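Local coordinates for protein cDNA FLJ56608, highly similar to Homo sapiens chloride channel, calcium activated, family member 1 (CLCA1), mRNA (Homo sapiens, PDB 6PYO) that may mediate calcium-activated chloride conductance and regulate mucus production by goblet cells, the portion here being its calcium-binding von Willebrand factor type A domain, at residues A[22-25]-A[26-29]; A[50-53]-A[54-58]; A[143-146]-A[147-150]. All blocks are in the same frame, centred on the assembly; numbering follows the deposited sequence.

Contact 1 (A[22-25]-A[26-29])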
# COMPACT_ATOMS: atom_id res chain seq x y z
N GLY A 22 13.72 13.70 6.59
CA GLY A 22 13.48 13.37 7.99
C GLY A 22 13.56 11.88 8.23
O GLY A 22 14.50 11.20 7.80
N ASN A 23 12.56 11.36 8.94
CA ASN A 23 12.48 9.94 9.27
C ASN A 23 11.36 9.24 8.52
O ASN A 23 10.91 8.18 8.96
CB ASN A 23 12.29 9.78 10.78
CG ASN A 23 13.52 10.14 11.56
OD1 ASN A 23 14.60 9.59 11.33
ND2 ASN A 23 13.38 11.07 12.50
N ARG A 24 10.91 9.82 7.41
CA ARG A 24 9.71 9.31 6.75
C ARG A 24 9.87 7.84 6.41
O ARG A 24 8.95 7.05 6.62
CB ARG A 24 9.41 10.10 5.50
CG ARG A 24 9.13 11.53 5.78
CD ARG A 24 8.97 12.30 4.50
NE ARG A 24 8.77 13.71 4.80
CZ ARG A 24 8.38 14.62 3.91
NH1 ARG A 24 8.13 14.29 2.64
NH2 ARG A 24 8.21 15.86 4.30
N LEU A 25 11.03 7.46 5.86
CA LEU A 25 11.20 6.08 5.45
C LEU A 25 11.28 5.15 6.65
O LEU A 25 10.74 4.04 6.62
CB LEU A 25 12.44 5.96 4.57
CG LEU A 25 12.55 4.63 3.84
CD1 LEU A 25 11.48 4.45 2.82
CD2 LEU A 25 13.93 4.53 3.19
N ASN A 26 11.92 5.59 7.74
CA ASN A 26 11.91 4.82 8.98
C ASN A 26 10.49 4.65 9.52
O ASN A 26 10.13 3.56 9.97
CB ASN A 26 12.79 5.49 10.04
CG ASN A 26 14.27 5.13 9.90
OD1 ASN A 26 14.64 4.04 9.44
ND2 ASN A 26 15.13 6.07 10.30
N ARG A 27 9.68 5.70 9.47
CA ARG A 27 8.30 5.57 9.92
C ARG A 27 7.51 4.64 9.02
O ARG A 27 6.69 3.84 9.50
CB ARG A 27 7.65 6.94 9.99
CG ARG A 27 7.99 7.69 11.27
CD ARG A 27 7.43 9.12 11.28
NE ARG A 27 8.43 10.07 10.81
CZ ARG A 27 8.21 10.99 9.88
NH1 ARG A 27 7.01 11.11 9.33
NH2 ARG A 27 9.19 11.82 9.50
N LEU A 28 7.75 4.70 7.71
CA LEU A 28 7.11 3.74 6.82
C LEU A 28 7.50 2.32 7.22
O LEU A 28 6.63 1.45 7.33
CB LEU A 28 7.47 4.01 5.36
CG LEU A 28 6.91 3.02 4.33
CD1 LEU A 28 6.65 3.73 3.02
CD2 LEU A 28 7.87 1.85 4.12
N ASN A 29 8.78 2.09 7.47
CA ASN A 29 9.23 0.75 7.82
C ASN A 29 8.65 0.30 9.16
O ASN A 29 8.28 -0.86 9.32
CB ASN A 29 10.76 0.67 7.87
CG ASN A 29 11.36 0.60 6.50
OD1 ASN A 29 10.75 0.08 5.57
ND2 ASN A 29 12.55 1.16 6.35
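Arg-27 folds back over the start of its own helix, laying its guanidinium group against the backbone of Asn-23 and Arg-24. Its CG stands beside the backbone N, and the chain then bends sharply at chi3 (-94°), which brings the head group over Arg-24 N. One guanidinium face covers Arg-24 CA, 3.7 Å from the plane and off-centre toward the rim, while NH2 also meets the methylene chain of Arg-24, 3.7 Å from Arg-24 CG. The two guanidinium planes are turned 73° apart, with Arg-24 NE 5.1 Å from Arg-27 NH2. Like charges are thus near but not touching, and each has a partner elsewhere: Arg-24 NH1 forms salt bridges to Asp-114 and Glu-116, and Arg-27 NH1 a weak hydrogen bond to the carbonyl of Leu-139.

The tight part is the backbone spiral beneath. Arg-27 N binds Asn-23 O at 2.8 Å; Leu-28 N reaches Arg-24 O and Asn-29 N reaches Leu-25 O, both at 2.9 Å. Leu-28, the buried residue here, packs its side chain on Leu-139. The solvent side is looser. There Asn-23 and Asn-26 run one turn apart with their amide planes 27° from parallel, and Asn-23 OD1 comes no nearer than 3.7 Å to Asn-26 ND2. Asn-23 holds the N-cap position, yet its side chain makes no capping bond.

This is the first turn of helix 24-39, the crossover helix between parallel strands 8-14 and 45-51 in the beta-alpha-beta unit that opens the Rossmann-like von Willebrand factor A fold.

Contact 2 (A[50-53]-A[54-58])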
# COMPACT_ATOMS: atom_id res chain seq x y z
N THR A 50 6.35 -1.68 -3.86
CA THR A 50 6.99 -0.39 -3.67
C THR A 50 6.83 0.47 -4.92
O THR A 50 6.54 -0.01 -6.02
CB THR A 50 8.48 -0.51 -3.36
OG1 THR A 50 9.05 -1.39 -4.31
CG2 THR A 50 8.70 -1.02 -1.95
N PHE A 51 7.05 1.75 -4.77
CA PHE A 51 6.92 2.55 -5.97
C PHE A 51 7.79 3.79 -5.82
O PHE A 51 7.93 4.32 -4.71
CB PHE A 51 5.47 2.94 -6.29
CG PHE A 51 4.88 3.89 -5.31
CD1 PHE A 51 4.99 5.28 -5.49
CD2 PHE A 51 4.20 3.41 -4.20
CE1 PHE A 51 4.44 6.15 -4.57
CE2 PHE A 51 3.65 4.27 -3.27
CZ PHE A 51 3.76 5.64 -3.46
N ASP A 52 8.41 4.15 -6.94
CA ASP A 52 8.94 5.54 -7.14
C ASP A 52 8.11 6.12 -8.28
O ASP A 52 6.90 6.25 -8.15
CB ASP A 52 10.44 5.51 -7.34
CG ASP A 52 10.93 4.29 -8.14
OD1 ASP A 52 10.50 4.11 -9.31
OD2 ASP A 52 11.74 3.51 -7.58
N SER A 53 8.75 6.48 -9.40
CA SER A 53 8.04 6.82 -10.64
C SER A 53 7.39 5.60 -11.29
O SER A 53 6.49 5.76 -12.10
CB SER A 53 9.00 7.50 -11.65
OG SER A 53 10.13 6.68 -11.97
N ALA A 54 7.80 4.39 -10.91
CA ALA A 54 7.20 3.15 -11.37
C ALA A 54 7.03 2.22 -10.17
O ALA A 54 7.63 2.41 -9.11
CB ALA A 54 8.07 2.50 -12.47
N ALA A 55 6.24 1.17 -10.35
CA ALA A 55 5.94 0.22 -9.27
C ALA A 55 6.84 -1.01 -9.35
O ALA A 55 7.14 -1.49 -10.44
CB ALA A 55 4.48 -0.23 -9.31
N HIS A 56 7.23 -1.53 -8.19
CA HIS A 56 8.07 -2.72 -8.09
C HIS A 56 7.35 -3.72 -7.19
O HIS A 56 7.17 -3.48 -5.99
CB HIS A 56 9.47 -2.36 -7.58
CG HIS A 56 10.04 -1.15 -8.26
ND1 HIS A 56 10.48 -1.17 -9.57
CD2 HIS A 56 10.19 0.13 -7.84
CE1 HIS A 56 10.87 0.04 -9.92
NE2 HIS A 56 10.72 0.84 -8.89
N VAL A 57 6.95 -4.85 -7.76
CA VAL A 57 6.31 -5.90 -6.95
C VAL A 57 7.36 -6.52 -6.05
O VAL A 57 8.25 -7.22 -6.53
CB VAL A 57 5.63 -6.96 -7.82
CG1 VAL A 57 4.90 -8.00 -6.93
CG2 VAL A 57 4.62 -6.28 -8.78
N GLN A 58 7.30 -6.24 -4.74
CA GLN A 58 8.17 -6.96 -3.82
C GLN A 58 7.62 -8.35 -3.51
O GLN A 58 8.38 -9.27 -3.24
CB GLN A 58 8.36 -6.18 -2.52
CG GLN A 58 8.93 -4.85 -2.67
CD GLN A 58 10.30 -4.89 -3.39
OE1 GLN A 58 11.10 -5.77 -3.14
NE2 GLN A 58 10.54 -3.96 -4.28
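A histidine-carboxylate hydrogen bond links the two sides of this tight hairpin beside its turn: His-56 NE2 donates to Asp-52 OD2 at 3.1 Å and, more weakly, to OD1 of the same carboxylate. The aspartate sits at the ring's edge, its CG in the ring plane, with carboxylate and imidazole planes turned 61° apart. OD2 is approached on its syn side, though well out of the carboxylate plane, and it also forms a salt bridge with Lys-15. OD1 has a second task, taking the N-H of Ala-54 on its anti side at 3.2 Å, so the side chain of Asp-52 ties the turn to the returning strand. A chi1 of 36° places its CG between the backbone N and carbonyl carbon, swinging the carboxylate over the turn. The positive neighbour Lys-15 probably steadies the aspartate as an anion.

Farther along, Thr-50 and His-56 form an antiparallel hydrogen-bonded pair. His-56 N gives the shorter bond, 2.7 Å to Thr-50 O, and Thr-50 N returns one to His-56 O. The hydroxyl of Thr-50 accepts from Gln-58 NE2 at 3.0 Å and makes a weak bond to His-56 O, drawing in the side chain of Gln-58, where the chain turns a corner. The Gln-58 chain bends at chi2 (-57°), bringing its amide back across Thr-50. Phe-51 and Ala-55 make the neighbouring non-hydrogen-bonded pair on the other face, where CB meets CB at 4.5 Å and helix 87-99 covers both through Ile-87 and Ser-93. Asp-52 N closes the turn on Ala-54 O.

The arrangement is that of a beta hairpin at the edge of a sheet, joining strand 45-51 to the antiparallel edge strand 55-63 of the von Willebrand factor A domain.

Contact 3 (A[143-146]-A[147-150])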
# COMPACT_ATOMS: atom_id res chain seq x y z
N ALA A 143 1.07 16.34 2.45
CA ALA A 143 0.27 15.43 1.63
C ALA A 143 -0.72 16.20 0.77
O ALA A 143 -1.46 17.05 1.27
CB ALA A 143 -0.48 14.45 2.54
N ALA A 144 -0.78 15.87 -0.51
CA ALA A 144 -1.84 16.38 -1.36
C ALA A 144 -3.21 16.11 -0.71
O ALA A 144 -3.33 15.17 0.09
CB ALA A 144 -1.75 15.72 -2.76
N GLN A 145 -4.28 16.77 -1.20
CA GLN A 145 -5.66 16.48 -0.76
C GLN A 145 -6.24 15.21 -1.40
O GLN A 145 -7.05 14.50 -0.77
CB GLN A 145 -6.56 17.69 -1.08
CG GLN A 145 -8.07 17.45 -0.91
CD GLN A 145 -8.51 17.29 0.55
OE1 GLN A 145 -7.79 17.62 1.48
NE2 GLN A 145 -9.73 16.78 0.74
N GLU A 146 -5.77 14.86 -2.59
CA GLU A 146 -6.21 13.63 -3.25
C GLU A 146 -5.87 12.34 -2.46
O GLU A 146 -6.55 11.34 -2.67
CB GLU A 146 -5.59 13.57 -4.65
CG GLU A 146 -6.23 14.52 -5.66
CD GLU A 146 -5.57 15.90 -5.70
OE1 GLU A 146 -4.84 16.25 -4.74
OE2 GLU A 146 -5.79 16.62 -6.69
N LEU A 147 -4.89 12.36 -1.55
CA LEU A 147 -4.59 11.20 -0.71
C LEU A 147 -5.77 10.88 0.21
O LEU A 147 -6.34 9.77 0.17
CB LEU A 147 -3.33 11.51 0.11
CG LEU A 147 -2.76 10.38 0.97
CD1 LEU A 147 -2.36 9.28 -0.00
CD2 LEU A 147 -1.65 10.72 1.90
N GLU A 148 -6.16 11.87 1.03
CA GLU A 148 -7.41 11.77 1.79
C GLU A 148 -8.54 11.33 0.88
O GLU A 148 -9.30 10.42 1.23
CB GLU A 148 -7.75 13.11 2.45
CG GLU A 148 -9.19 13.19 3.01
CD GLU A 148 -9.56 14.56 3.62
OE1 GLU A 148 -9.24 14.80 4.81
OE2 GLU A 148 -10.18 15.39 2.91
N GLU A 149 -8.69 11.96 -0.28
CA GLU A 149 -9.83 11.59 -1.11
C GLU A 149 -9.77 10.14 -1.57
O GLU A 149 -10.81 9.51 -1.77
CB GLU A 149 -9.96 12.53 -2.31
CG GLU A 149 -10.40 13.97 -1.93
CD GLU A 149 -11.72 14.03 -1.14
OE1 GLU A 149 -12.72 13.44 -1.60
OE2 GLU A 149 -11.74 14.67 -0.06
N LEU A 150 -8.57 9.58 -1.75
CA LEU A 150 -8.46 8.16 -2.02
C LEU A 150 -9.16 7.35 -0.94
O LEU A 150 -9.92 6.42 -1.22
CB LEU A 150 -7.00 7.72 -2.12
CG LEU A 150 -6.25 8.04 -3.40
CD1 LEU A 150 -4.78 7.61 -3.26
CD2 LEU A 150 -6.88 7.36 -4.60
O HOH W 1 -4.71 14.33 1.88
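The first turn of helix 145-152 is spanned on its outer side by a glutamine held between two glutamates. Gln-145 NE2 donates to Glu-148 OE2 at 2.6 Å and makes a weak bond to Glu-149 OE2 at 3.0 Å, so one amide nitrogen serves carboxylates three and four residues ahead. The Glu-148 oxygen is met from above its carboxylate plane, which stands almost square to the amide at 89°; the Glu-149 carboxylate lies closer to parallel, 29° away. Gln-145 starts with CG opposite the backbone N (chi1 170°) and then bends at chi2, carrying its amide forward over the helix. A lysine in place of Glu-148 would probably leave Gln-145 NE2 without its shorter bond, set a positive charge where an acceptor stood, and leave the weak bond to Glu-149 to restrain the amide.

Helix 145-152 is the crossover of a beta-alpha-beta unit between strands 133-138 and 158-159, and its inner side faces the sheet. There Leu-147 and Leu-150 are buried against Leu-111, with Thr-136 and Ala-138 flanking Leu-147 and Ile-134 flanking Leu-150. Ala-143, just ahead of the helix, adds its methyl, CB resting 4.0 Å from Leu-147 CD2.

Backbone bonds run from Glu-149 N to Gln-145 O at 3.1 Å and from Leu-150 N to Glu-146 O at 2.8 Å. Before them a water accepts from Glu-148 N at 3.0 Å and lies so close to Ala-144 O, 2.4 Å, that this second link is doubtful.

How the contacts relate
All three contacts are local and lie in the one von Willebrand factor A domain, at different parts of its sheet-and-helix framework. Contact 1 lies at the surface, whereas contacts 2 and 3 are partly buried. Contacts 1 and 3 each begin a helix of a beta-alpha-beta unit, yet their outer sides differ: arginines and asparagines at 22-29, a glutamine with glutamates at 143-150. Contact 2 instead pairs two strands, with a histidine-aspartate link across the turn. Helix 24-39 leads on to strand 45-51, so contacts 1 and 2 sit on consecutive elements. Their centres are about 17 Å apart, each about 19 Å from that of contact 3, and none touches another.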